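PDB 3OFT: cytochrome P450 from Novosphingobium aromaticivorans, which belongs to the cytochrome P450 family of haem proteins (CYP101C1) and binds an iron protoporphyrin IX in a helix-rich fold. Local coordinates for residues A[96-99]-A[100-104]; A[147-150]-A[151-155]; A[188-191]-A[192-195]; A[221-224]-A[225-228]; A[227-230]-A[231-235]. One frame throughout, in Å; residues are numbered along the deposited sequence.

Contact 1 of 5, residues A[96-99]-A[100-104]. With HEM (protoporphyrin IX containing Fe), chain D.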
# COMPACT_ATOMS: atom_id res chain seq x y z
N ALA A 96 21.57 5.01 -0.40
CA ALA A 96 21.95 6.20 -1.20
C ALA A 96 20.76 6.77 -1.97
O ALA A 96 20.62 7.96 -2.10
CB ALA A 96 23.08 5.90 -2.13
N PHE A 97 19.88 5.92 -2.46
CA PHE A 97 18.71 6.38 -3.21
C PHE A 97 17.54 6.70 -2.31
O PHE A 97 16.79 7.63 -2.60
CB PHE A 97 18.28 5.32 -4.23
CG PHE A 97 19.17 5.27 -5.44
CD1 PHE A 97 18.98 6.16 -6.49
CD2 PHE A 97 20.22 4.39 -5.50
CE1 PHE A 97 19.83 6.13 -7.61
CE2 PHE A 97 21.07 4.34 -6.61
CZ PHE A 97 20.86 5.19 -7.67
N ARG A 98 17.37 5.95 -1.22
CA ARG A 98 16.28 6.23 -0.27
C ARG A 98 16.45 7.64 0.33
O ARG A 98 15.47 8.37 0.52
CB ARG A 98 16.25 5.22 0.86
CG ARG A 98 15.05 5.38 1.81
CD ARG A 98 15.07 4.32 2.90
NE ARG A 98 14.20 4.69 4.01
CZ ARG A 98 12.94 4.31 4.18
NH1 ARG A 98 12.29 4.73 5.28
NH2 ARG A 98 12.31 3.50 3.32
N THR A 99 17.69 8.02 0.64
CA THR A 99 17.94 9.30 1.28
C THR A 99 17.26 10.50 0.62
O THR A 99 16.46 11.17 1.30
CB THR A 99 19.44 9.49 1.62
OG1 THR A 99 19.79 8.53 2.63
CG2 THR A 99 19.72 10.92 2.13
N PRO A 100 17.53 10.78 -0.69
CA PRO A 100 16.82 11.92 -1.29
C PRO A 100 15.31 11.69 -1.42
O PRO A 100 14.56 12.65 -1.36
CB PRO A 100 17.46 12.06 -2.68
CG PRO A 100 18.08 10.73 -2.98
CD PRO A 100 18.54 10.22 -1.62
N VAL A 101 14.86 10.45 -1.61
CA VAL A 101 13.40 10.22 -1.72
C VAL A 101 12.70 10.58 -0.39
O VAL A 101 11.66 11.24 -0.40
CB VAL A 101 13.10 8.75 -2.10
CG1 VAL A 101 11.61 8.45 -1.96
CG2 VAL A 101 13.60 8.49 -3.54
N MET A 102 13.29 10.18 0.73
CA MET A 102 12.69 10.42 2.07
C MET A 102 12.69 11.91 2.34
O MET A 102 11.75 12.42 2.94
CB MET A 102 13.50 9.79 3.20
CG MET A 102 13.34 8.35 3.45
SD MET A 102 14.13 7.93 5.04
CE MET A 102 12.78 8.20 6.21
N LYS A 103 13.75 12.58 1.92
CA LYS A 103 13.83 14.05 2.03
C LYS A 103 12.65 14.70 1.32
O LYS A 103 12.01 15.58 1.88
CB LYS A 103 15.15 14.57 1.46
CG LYS A 103 15.34 16.08 1.64
CD LYS A 103 16.77 16.52 1.35
CE LYS A 103 16.93 18.01 1.71
NZ LYS A 103 18.36 18.45 1.71
N GLY A 104 12.35 14.24 0.11
CA GLY A 104 11.21 14.73 -0.66
C GLY A 104 9.89 14.60 0.05
O GLY A 104 9.03 15.50 -0.09
CHA HEM D . 7.40 1.00 0.77
CHB HEM D . 2.85 0.28 2.32
CHC HEM D . 1.62 4.64 0.67
CHD HEM D . 5.77 4.88 -1.74
C1A HEM D . 6.28 0.47 1.39
C2A HEM D . 6.27 -0.75 2.15
C3A HEM D . 5.04 -0.98 2.59
C4A HEM D . 4.19 0.11 2.09
CMA HEM D . 4.61 -2.22 3.41
CAA HEM D . 7.51 -1.64 2.46
CBA HEM D . 7.75 -2.53 1.26
CGA HEM D . 8.87 -3.53 1.50
O1A HEM D . 9.25 -4.24 0.52
O2A HEM D . 9.43 -3.66 2.63
C1B HEM D . 2.10 1.41 2.03
C2B HEM D . 0.73 1.65 2.43
C3B HEM D . 0.41 2.87 1.96
C4B HEM D . 1.56 3.41 1.26
CMB HEM D . -0.12 0.66 3.24
CAB HEM D . -0.89 3.68 2.02
CBB HEM D . -2.02 3.21 2.57
C1C HEM D . 2.60 5.14 -0.14
C2C HEM D . 2.63 6.44 -0.79
C3C HEM D . 3.80 6.47 -1.49
C4C HEM D . 4.55 5.27 -1.21
CMC HEM D . 1.49 7.51 -0.71
CAC HEM D . 4.42 7.59 -2.36
CBC HEM D . 3.68 8.45 -3.06
C1D HEM D . 6.59 3.90 -1.27
C2D HEM D . 7.96 3.71 -1.72
C3D HEM D . 8.47 2.53 -0.90
C4D HEM D . 7.38 2.09 -0.08
CMD HEM D . 8.76 4.57 -2.76
CAD HEM D . 9.91 1.95 -1.01
CBD HEM D . 10.66 2.47 0.22
CGD HEM D . 12.01 1.75 0.22
O1D HEM D . 12.19 0.72 -0.46
O2D HEM D . 12.93 2.16 0.94
NA HEM D . 4.99 0.99 1.39
NB HEM D . 2.56 2.52 1.37
NC HEM D . 3.80 4.48 -0.38
ND HEM D . 6.28 2.93 -0.33
FE HEM D . 4.43 2.77 0.57
O HOH W 1 3.76 1.63 -1.42
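R98 and M102 lie one turn apart on helix 91-104, and the thioether of M102 rests against the guanidinium of R98. CG of M102 sits over one face of that flat group, while the methionine sulfur comes up beside the inner nitrogen, with R98 NE and M102 SD 3.4 Å apart. The terminal methyl carries on past the outer nitrogen, M102 CE lying 3.6 Å from R98 NH1. The arginine leaves the helix with CG anti to the backbone N (chi1 -174°) and runs straight out from CG to NE, a reach that takes its head beyond the helix surface to the haem. There R98 NH2 donates to the propionate oxygen O2D of HEM at 2.8 Å, the carboxylate lying at the edge of the guanidinium and near its plane. Arginine pairing with a haem propionate is a familiar feature of the P450 fold, and R98 belongs to the haem pocket here; R344 O takes a second bond from the same NH2, and H343, R285 and W61 also hydrogen-bond the cofactor. A bend at chi3 (89°) lays the methionine tip alongside the outer end of the arginine, next to NH1. Beneath the pair, M102 N bonds to R98 O at 2.8 Å, and K103 N to T99 O at 3.1 Å. P100 has no N-H to give to the preceding turn, and the helix kinks at this point; its CD is pressed against A96 O, 3.1 Å away. T99 OG1 turns back to K95 O. On the inner side, V101 CG2 meets F97 O at 3.4 Å, and W219 packs edge-to-face with the F97 ring.

Contact 2 of 5, residues A[147-150]-A[151-155]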
# COMPACT_ATOMS: atom_id res chain seq x y z
N ASN A 147 -5.67 11.65 -8.48
CA ASN A 147 -5.84 13.10 -8.26
C ASN A 147 -4.82 13.67 -7.31
O ASN A 147 -4.28 14.77 -7.52
CB ASN A 147 -7.26 13.48 -7.79
CG ASN A 147 -8.31 13.26 -8.85
OD1 ASN A 147 -7.99 12.85 -9.98
ND2 ASN A 147 -9.59 13.49 -8.50
N ILE A 148 -4.56 12.96 -6.22
CA ILE A 148 -3.54 13.43 -5.29
C ILE A 148 -2.16 13.45 -5.96
O ILE A 148 -1.40 14.42 -5.81
CB ILE A 148 -3.56 12.61 -3.98
CG1 ILE A 148 -4.84 12.92 -3.18
CG2 ILE A 148 -2.29 12.81 -3.18
CD1 ILE A 148 -5.03 11.99 -2.02
N PHE A 149 -1.85 12.42 -6.73
CA PHE A 149 -0.53 12.36 -7.39
C PHE A 149 -0.28 13.60 -8.22
O PHE A 149 0.82 14.19 -8.18
CB PHE A 149 -0.49 11.19 -8.35
CG PHE A 149 0.79 11.11 -9.13
CD1 PHE A 149 1.96 10.66 -8.53
CD2 PHE A 149 0.82 11.54 -10.46
CE1 PHE A 149 3.15 10.59 -9.28
CE2 PHE A 149 2.00 11.46 -11.21
CZ PHE A 149 3.16 10.98 -10.61
N LEU A 150 -1.29 13.97 -9.01
CA LEU A 150 -1.18 15.15 -9.89
C LEU A 150 -0.93 16.43 -9.09
O LEU A 150 -0.21 17.36 -9.54
CB LEU A 150 -2.48 15.29 -10.69
CG LEU A 150 -2.62 14.65 -12.07
CD1 LEU A 150 -1.42 13.84 -12.53
CD2 LEU A 150 -3.95 13.96 -12.29
N THR A 151 -1.56 16.51 -7.91
CA THR A 151 -1.26 17.58 -6.94
C THR A 151 0.17 17.52 -6.40
O THR A 151 0.86 18.56 -6.37
CB THR A 151 -2.31 17.61 -5.79
OG1 THR A 151 -3.60 17.75 -6.39
CG2 THR A 151 -2.10 18.80 -4.86
N LEU A 152 0.64 16.34 -6.01
CA LEU A 152 2.01 16.20 -5.47
C LEU A 152 3.11 16.66 -6.45
O LEU A 152 4.10 17.26 -6.02
CB LEU A 152 2.35 14.76 -5.06
CG LEU A 152 1.51 13.94 -4.07
CD1 LEU A 152 1.99 12.46 -3.95
CD2 LEU A 152 1.39 14.59 -2.71
N ILE A 153 2.95 16.38 -7.73
CA ILE A 153 3.93 16.82 -8.72
C ILE A 153 3.62 18.20 -9.33
O ILE A 153 4.39 18.73 -10.16
CB ILE A 153 4.20 15.75 -9.78
CG1 ILE A 153 2.98 15.49 -10.67
CG2 ILE A 153 4.65 14.47 -9.09
CD1 ILE A 153 3.39 14.87 -11.97
N ASP A 154 2.51 18.79 -8.87
CA ASP A 154 2.04 20.10 -9.28
C ASP A 154 1.88 20.27 -10.81
O ASP A 154 2.47 21.18 -11.41
CB ASP A 154 2.94 21.18 -8.67
CG ASP A 154 2.29 22.57 -8.69
OD1 ASP A 154 3.02 23.57 -8.53
OD2 ASP A 154 1.05 22.65 -8.88
N VAL A 155 1.06 19.42 -11.44
CA VAL A 155 0.75 19.58 -12.89
C VAL A 155 -0.14 20.81 -13.10
O VAL A 155 -0.91 21.14 -12.22
CB VAL A 155 0.01 18.36 -13.49
CG1 VAL A 155 0.74 17.05 -13.14
CG2 VAL A 155 -1.44 18.32 -13.01
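The ring of F149 offers one face to I153, one turn further along, and the branches of the isoleucine divide over it: CG2 lies above that face, while CD1 reaches F149 CE2 at 3.8 Å. The two side chains slant across each other. I153 holds CG1 in the crowded position between its backbone N and carbonyl carbon (chi1 67°), which brings both CG1 and CG2 round to the phenylalanine side. One step round the helix, I148 and L152 meet through a branch methyl and a branch point, I148 CG2 to L152 CG at 4.1 Å. L150 is turned to V155 instead, five residues on, with L150 CD1 3.9 Å from V155 CG1. This last pairing depends on how helix 144-152 ends. D154 takes positive phi (55°) and the chain doubles back in a Schellman motif, V155 N reaching L150 O at 3.1 Å and D154 N reaching T151 O at 3.0 Å. V155 is thereby folded down against the final turn, its CG1 and CG2 both near L150 O. Regular helical bonds precede the reversal, L152 N to I148 O at 2.8 Å and I153 N to F149 O at 3.1 Å. The apolar rows face different neighbours: F149, L150, I153 and V155 meet helix 179-199, while I148 and L152 meet helices 107-128 and 348-365, with the L152 side chain close to the haem. On the polar side, N147 OD1 accepts from R164 NE, and R160 NH2 donates to N147 O, which also takes the backbone N-H of T151 at 3.3 Å.

Contact 3 of 5, residues A[188-191]-A[192-195]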
# COMPACT_ATOMS: atom_id res chain seq x y z
N ASP A 188 6.01 6.41 -20.10
CA ASP A 188 5.58 7.39 -21.10
C ASP A 188 4.67 8.45 -20.49
O ASP A 188 4.79 9.61 -20.82
CB ASP A 188 4.91 6.73 -22.32
CG ASP A 188 5.92 5.97 -23.19
OD1 ASP A 188 7.13 6.33 -23.13
OD2 ASP A 188 5.51 5.03 -23.91
N TYR A 189 3.78 8.04 -19.61
CA TYR A 189 2.98 8.98 -18.82
C TYR A 189 3.80 9.95 -17.94
O TYR A 189 3.51 11.15 -17.88
CB TYR A 189 2.11 8.16 -17.90
CG TYR A 189 1.15 8.93 -17.06
CD1 TYR A 189 1.27 8.94 -15.66
CD2 TYR A 189 0.10 9.63 -17.64
CE1 TYR A 189 0.35 9.61 -14.88
CE2 TYR A 189 -0.84 10.31 -16.85
CZ TYR A 189 -0.70 10.29 -15.47
OH TYR A 189 -1.60 10.95 -14.68
N LEU A 190 4.80 9.40 -17.26
CA LEU A 190 5.65 10.16 -16.35
C LEU A 190 6.68 11.00 -17.09
O LEU A 190 7.11 12.04 -16.57
CB LEU A 190 6.38 9.21 -15.37
CG LEU A 190 5.42 8.51 -14.36
CD1 LEU A 190 6.18 7.47 -13.55
CD2 LEU A 190 4.65 9.52 -13.43
N TRP A 191 7.15 10.54 -18.24
CA TRP A 191 8.28 11.23 -18.87
C TRP A 191 8.11 12.76 -19.05
O TRP A 191 9.03 13.51 -18.76
CB TRP A 191 8.80 10.57 -20.18
CG TRP A 191 9.99 11.39 -20.67
CD1 TRP A 191 10.04 12.21 -21.78
CD2 TRP A 191 11.25 11.56 -20.00
NE1 TRP A 191 11.26 12.84 -21.84
CE2 TRP A 191 12.02 12.45 -20.77
CE3 TRP A 191 11.81 11.01 -18.83
CZ2 TRP A 191 13.30 12.82 -20.40
CZ3 TRP A 191 13.07 11.36 -18.48
CH2 TRP A 191 13.82 12.27 -19.26
N PRO A 192 6.93 13.23 -19.52
CA PRO A 192 6.89 14.70 -19.69
C PRO A 192 7.12 15.47 -18.37
O PRO A 192 7.75 16.54 -18.37
CB PRO A 192 5.51 14.96 -20.27
CG PRO A 192 5.07 13.67 -20.89
CD PRO A 192 5.73 12.56 -20.07
N PHE A 193 6.61 14.93 -17.25
CA PHE A 193 6.80 15.57 -15.95
C PHE A 193 8.26 15.61 -15.51
O PHE A 193 8.73 16.63 -14.99
CB PHE A 193 6.02 14.85 -14.82
CG PHE A 193 4.60 14.46 -15.17
CD1 PHE A 193 3.75 15.34 -15.85
CD2 PHE A 193 4.11 13.20 -14.78
CE1 PHE A 193 2.43 14.96 -16.15
CE2 PHE A 193 2.77 12.83 -15.04
CZ PHE A 193 1.94 13.71 -15.75
N ILE A 194 8.94 14.46 -15.63
CA ILE A 194 10.35 14.28 -15.25
C ILE A 194 11.22 15.21 -16.08
O ILE A 194 12.08 15.91 -15.55
CB ILE A 194 10.80 12.79 -15.45
CG1 ILE A 194 9.94 11.86 -14.59
CG2 ILE A 194 12.31 12.61 -15.16
CD1 ILE A 194 10.09 10.33 -14.89
N GLU A 195 10.99 15.21 -17.40
CA GLU A 195 11.79 16.01 -18.31
C GLU A 195 11.74 17.46 -17.87
O GLU A 195 12.77 18.11 -17.75
CB GLU A 195 11.26 15.85 -19.74
CG GLU A 195 11.97 16.68 -20.78
CD GLU A 195 10.96 17.35 -21.68
OE1 GLU A 195 10.36 18.38 -21.26
OE2 GLU A 195 10.75 16.84 -22.81
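Y189 and F193 form a T-shaped pair one turn apart on helix 179-199, a helix whose inner residues here pack between helix 144-152 and helix 221-252 of the P450 fold. The edge of F193 points at the face of Y189, with ring centroids 5.5 Å apart and planes at 83°; CE2 of F193 is the atom above the tyrosine ring, displaced toward its rim. Y189 CG is anti to the backbone N (chi1 -177°), which leans the ring toward the following turn, where F193 meets it. The tyrosine hydroxyl is hydrogen-bonded to L163 O. Among the apolar contacts, L190 works on two fronts: its CD2 lies at the F193 edge, 4.0 Å from F193 CD2 and in the ring plane, while its CB touches I194 CD1 at 3.9 Å. L190 and I194 both continue onto helix 221-252. The indole of W191 bears another set of contacts. CB of E195 sits over one face of it, offset toward the rim and 3.6 Å from W191 CE2, and the carboxylate plane of E195 stands at 88° to the ring. I194 approaches the same indole at its six-membered end, crossing it at about a right angle, with the methyl I194 CG2 3.6 Å from W191 CZ3. Backbone bonds run from I194 N to L190 O at 3.2 Å and from E195 N to W191 O at 2.9 Å. P192, lacking an N-H, is part of a kink, and its CD lies 3.2 Å from D188 O.

Contact 4 of 5, residues A[221-224]-A[225-228]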
# COMPACT_ATOMS: atom_id res chain seq x y z
N VAL A 221 19.24 9.68 -15.88
CA VAL A 221 17.89 9.70 -16.39
C VAL A 221 17.20 8.36 -16.11
O VAL A 221 16.02 8.32 -15.78
CB VAL A 221 17.87 9.96 -17.90
CG1 VAL A 221 16.41 9.92 -18.37
CG2 VAL A 221 18.44 11.36 -18.20
N ASP A 222 17.92 7.25 -16.28
CA ASP A 222 17.25 5.96 -16.03
C ASP A 222 16.86 5.77 -14.54
O ASP A 222 15.83 5.17 -14.26
CB ASP A 222 18.04 4.76 -16.52
CG ASP A 222 17.17 3.48 -16.55
OD1 ASP A 222 16.11 3.47 -17.24
OD2 ASP A 222 17.56 2.50 -15.90
N GLU A 223 17.70 6.25 -13.62
CA GLU A 223 17.39 6.14 -12.19
C GLU A 223 16.16 6.98 -11.89
O GLU A 223 15.31 6.53 -11.15
CB GLU A 223 18.55 6.58 -11.31
CG GLU A 223 19.77 5.64 -11.35
CD GLU A 223 21.08 6.33 -10.96
OE1 GLU A 223 21.09 7.57 -10.72
OE2 GLU A 223 22.10 5.64 -10.96
N ALA A 224 16.06 8.17 -12.50
CA ALA A 224 14.87 9.01 -12.37
C ALA A 224 13.65 8.25 -12.86
O ALA A 224 12.63 8.29 -12.22
CB ALA A 224 15.04 10.37 -13.18
N ARG A 225 13.75 7.59 -14.03
CA ARG A 225 12.59 6.81 -14.53
C ARG A 225 12.11 5.78 -13.49
O ARG A 225 10.92 5.68 -13.25
CB ARG A 225 12.89 6.02 -15.82
CG ARG A 225 13.29 6.86 -17.06
CD ARG A 225 13.34 5.94 -18.27
NE ARG A 225 13.88 6.63 -19.45
CZ ARG A 225 15.14 6.55 -19.86
NH1 ARG A 225 16.02 5.76 -19.23
NH2 ARG A 225 15.52 7.26 -20.93
N ARG A 226 13.05 5.01 -12.95
CA ARG A 226 12.80 3.91 -11.96
C ARG A 226 12.24 4.44 -10.67
O ARG A 226 11.35 3.82 -10.06
CB ARG A 226 14.12 3.17 -11.65
CG ARG A 226 14.57 2.38 -12.92
CD ARG A 226 16.03 1.97 -12.86
NE ARG A 226 16.28 1.04 -11.76
CZ ARG A 226 17.47 0.75 -11.26
NH1 ARG A 226 18.55 1.34 -11.76
NH2 ARG A 226 17.57 -0.10 -10.23
N MET A 227 12.80 5.56 -10.20
CA MET A 227 12.31 6.13 -8.93
C MET A 227 10.89 6.71 -9.05
O MET A 227 10.01 6.49 -8.18
CB MET A 227 13.29 7.21 -8.42
CG MET A 227 12.99 7.77 -7.05
SD MET A 227 11.83 9.13 -7.17
CE MET A 227 12.75 10.30 -8.18
N CYS A 228 10.68 7.45 -10.14
CA CYS A 228 9.38 8.05 -10.41
C CYS A 228 8.30 7.03 -10.62
O CYS A 228 7.18 7.25 -10.13
CB CYS A 228 9.47 8.98 -11.63
SG CYS A 228 10.38 10.52 -11.19
O HOH W 2 19.50 2.41 -14.17
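The guanidinium of R225 carries V221 CG1 over one face, 3.8 Å above the plane and offset toward the rim, and receives D222 at its edge. There R225 NH1 donates to D222 OD1 at 3.0 Å in a salt bridge whose N-H...O angle is 145°. The oxygen lies close to the guanidinium plane and is approached on its anti side, with the two flat groups turned 53° apart. The other carboxylate oxygen serves R226: D222 OD2 touches R226 CD at 3.4 Å, and a water bridges onward, donating a hydrogen bond to D222 OD2 at 2.6 Å and accepting one from R226 NH1 at 2.8 Å. D222 CG is anti to the backbone N (chi1 -166°), which places the carboxylate between the two arginines. All this occupies the first turns of helix 221-252, the long distal helix of the P450 fold. R226 NE is also bonded to Q83 O, and E223 is salt-bridged to R217. On the buried side A224 and C228 face helix 179-199, with C228 N bonded to A224 O at 3.0 Å. One aspartate thus meets two arginines by different means, directly and through water, and their positive charges probably favour its ionised form.

Contact 5 of 5, residues A[227-230]-A[231-235]. With HEM (protoporphyrin IX containing Fe), chain D.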
# COMPACT_ATOMS: atom_id res chain seq x y z
N MET A 227 12.80 5.56 -10.20
CA MET A 227 12.31 6.13 -8.93
C MET A 227 10.89 6.71 -9.05
O MET A 227 10.01 6.49 -8.18
CB MET A 227 13.29 7.21 -8.42
CG MET A 227 12.99 7.77 -7.05
SD MET A 227 11.83 9.13 -7.17
CE MET A 227 12.75 10.30 -8.18
N CYS A 228 10.68 7.45 -10.14
CA CYS A 228 9.38 8.05 -10.41
C CYS A 228 8.30 7.03 -10.62
O CYS A 228 7.18 7.25 -10.13
CB CYS A 228 9.47 8.98 -11.63
SG CYS A 228 10.38 10.52 -11.19
N ARG A 229 8.61 5.91 -11.31
CA ARG A 229 7.71 4.76 -11.44
C ARG A 229 7.33 4.18 -10.06
O ARG A 229 6.15 3.80 -9.84
CB ARG A 229 8.42 3.66 -12.29
CG ARG A 229 7.70 2.41 -12.71
CD ARG A 229 8.74 1.41 -13.34
NE ARG A 229 9.46 2.10 -14.39
CZ ARG A 229 10.72 1.89 -14.80
NH1 ARG A 229 11.54 0.98 -14.31
NH2 ARG A 229 11.14 2.65 -15.77
N ASN A 230 8.32 4.03 -9.18
CA ASN A 230 8.05 3.62 -7.80
C ASN A 230 7.12 4.57 -7.01
O ASN A 230 6.23 4.10 -6.29
CB ASN A 230 9.35 3.38 -7.05
CG ASN A 230 9.20 2.51 -5.80
OD1 ASN A 230 8.10 2.18 -5.33
ND2 ASN A 230 10.30 2.19 -5.25
N LEU A 231 7.34 5.88 -7.12
CA LEU A 231 6.48 6.86 -6.44
C LEU A 231 5.05 6.79 -6.95
O LEU A 231 4.09 6.79 -6.14
CB LEU A 231 7.04 8.27 -6.56
CG LEU A 231 8.27 8.53 -5.69
CD1 LEU A 231 8.61 9.99 -5.98
CD2 LEU A 231 8.00 8.33 -4.19
N LEU A 232 4.88 6.66 -8.26
CA LEU A 232 3.55 6.56 -8.84
C LEU A 232 2.87 5.29 -8.36
O LEU A 232 1.77 5.36 -7.79
CB LEU A 232 3.60 6.51 -10.37
CG LEU A 232 2.24 6.41 -11.08
CD1 LEU A 232 1.37 7.66 -10.85
CD2 LEU A 232 2.39 6.17 -12.58
N PHE A 233 3.48 4.14 -8.62
CA PHE A 233 2.83 2.87 -8.27
C PHE A 233 2.69 2.67 -6.77
O PHE A 233 1.67 2.14 -6.32
CB PHE A 233 3.50 1.68 -8.92
CG PHE A 233 3.17 1.51 -10.39
CD1 PHE A 233 1.87 1.21 -10.81
CD2 PHE A 233 4.18 1.63 -11.36
CE1 PHE A 233 1.55 1.05 -12.17
CE2 PHE A 233 3.88 1.45 -12.74
CZ PHE A 233 2.57 1.16 -13.15
N GLY A 234 3.66 3.16 -5.99
CA GLY A 234 3.69 2.93 -4.54
C GLY A 234 2.54 3.60 -3.79
O GLY A 234 2.15 3.15 -2.73
N GLY A 235 2.01 4.68 -4.36
CA GLY A 235 0.97 5.47 -3.72
C GLY A 235 -0.43 5.28 -4.33
O GLY A 235 -1.38 5.87 -3.86
CHA HEM D . 7.40 1.00 0.77
CHB HEM D . 2.85 0.28 2.32
CHC HEM D . 1.62 4.64 0.67
CHD HEM D . 5.77 4.88 -1.74
C1A HEM D . 6.28 0.47 1.39
C2A HEM D . 6.27 -0.75 2.15
C3A HEM D . 5.04 -0.98 2.59
C4A HEM D . 4.19 0.11 2.09
CMA HEM D . 4.61 -2.22 3.41
CAA HEM D . 7.51 -1.64 2.46
CBA HEM D . 7.75 -2.53 1.26
CGA HEM D . 8.87 -3.53 1.50
O1A HEM D . 9.25 -4.24 0.52
O2A HEM D . 9.43 -3.66 2.63
C1B HEM D . 2.10 1.41 2.03
C2B HEM D . 0.73 1.65 2.43
C3B HEM D . 0.41 2.87 1.96
C4B HEM D . 1.56 3.41 1.26
CMB HEM D . -0.12 0.66 3.24
CAB HEM D . -0.89 3.68 2.02
CBB HEM D . -2.02 3.21 2.57
C1C HEM D . 2.60 5.14 -0.14
C2C HEM D . 2.63 6.44 -0.79
C3C HEM D . 3.80 6.47 -1.49
C4C HEM D . 4.55 5.27 -1.21
CMC HEM D . 1.49 7.51 -0.71
CAC HEM D . 4.42 7.59 -2.36
CBC HEM D . 3.68 8.45 -3.06
C1D HEM D . 6.59 3.90 -1.27
C2D HEM D . 7.96 3.71 -1.72
C3D HEM D . 8.47 2.53 -0.90
C4D HEM D . 7.38 2.09 -0.08
CMD HEM D . 8.76 4.57 -2.76
CAD HEM D . 9.91 1.95 -1.01
CBD HEM D . 10.66 2.47 0.22
CGD HEM D . 12.01 1.75 0.22
O1D HEM D . 12.19 0.72 -0.46
O2D HEM D . 12.93 2.16 0.94
NA HEM D . 4.99 0.99 1.39
NB HEM D . 2.56 2.52 1.37
NC HEM D . 3.80 4.48 -0.38
ND HEM D . 6.28 2.93 -0.33
FE HEM D . 4.43 2.77 0.57
O HOH W 1 3.76 1.63 -1.42
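M227 and L231 make the close side-chain contact of this turn, M227 SD lying 3.5 Å from L231 CD1 where the two chains slant across each other. Bends at chi2 (-86°) and chi3 in M227 bring its sulfur against that leucine methyl. This side is buried: I209 of helix 205-210 packs on both residues, and L231 CD2 lies near one vinyl and one methyl of the haem. N230 lies nearby, its OD1 3.6 Å from the methyl CMD of HEM. The other side is looser. F233, partly exposed, meets R229 through the edge of its ring, where R229 CG lies in the ring plane, 3.8 Å from F233 CD2. The head of R229 leads elsewhere, to a salt bridge with D187 and a bond to M82 O. Main-chain bonds hold the turn, among them F233 N to R229 O at 3.0 Å and G234 N to N230 O at 2.8 Å, the latter less straight at 142°. This is the part of the long distal helix that passes over the haem in P450s. G235 has no CB to collide with the vinyl CBC of HEM, and G235 CA comes within 3.5 Å of HEM C2C. G234 O accepts from a water at 2.6 Å and also from T238 OG1. That water is itself a ligand of the iron, 2.4 Å from FE, so the G234 carbonyl probably helps to position it there.

The five contacts follow one another along the chain on four helices: contact 1 on helix 91-104, contact 2 on 144-152, contact 3 on 179-199, and contacts 4 and 5 on helix 221-252, where they share M227 and C228. Contact 1 touches that helix where V101 meets M227 and F97 meets E223, with centres 13 Å from those of both contacts 4 and 5, while contact 3 lies against it through L190 and I194. Contact 2 packs on contact 3 and reaches contact 5 where F149 meets L232. Contacts 1 and 5 both reach the haem, at a propionate and over the ring, so helix 221-252 joins the propionate side of the haem pocket to helices 144-152 and 179-199.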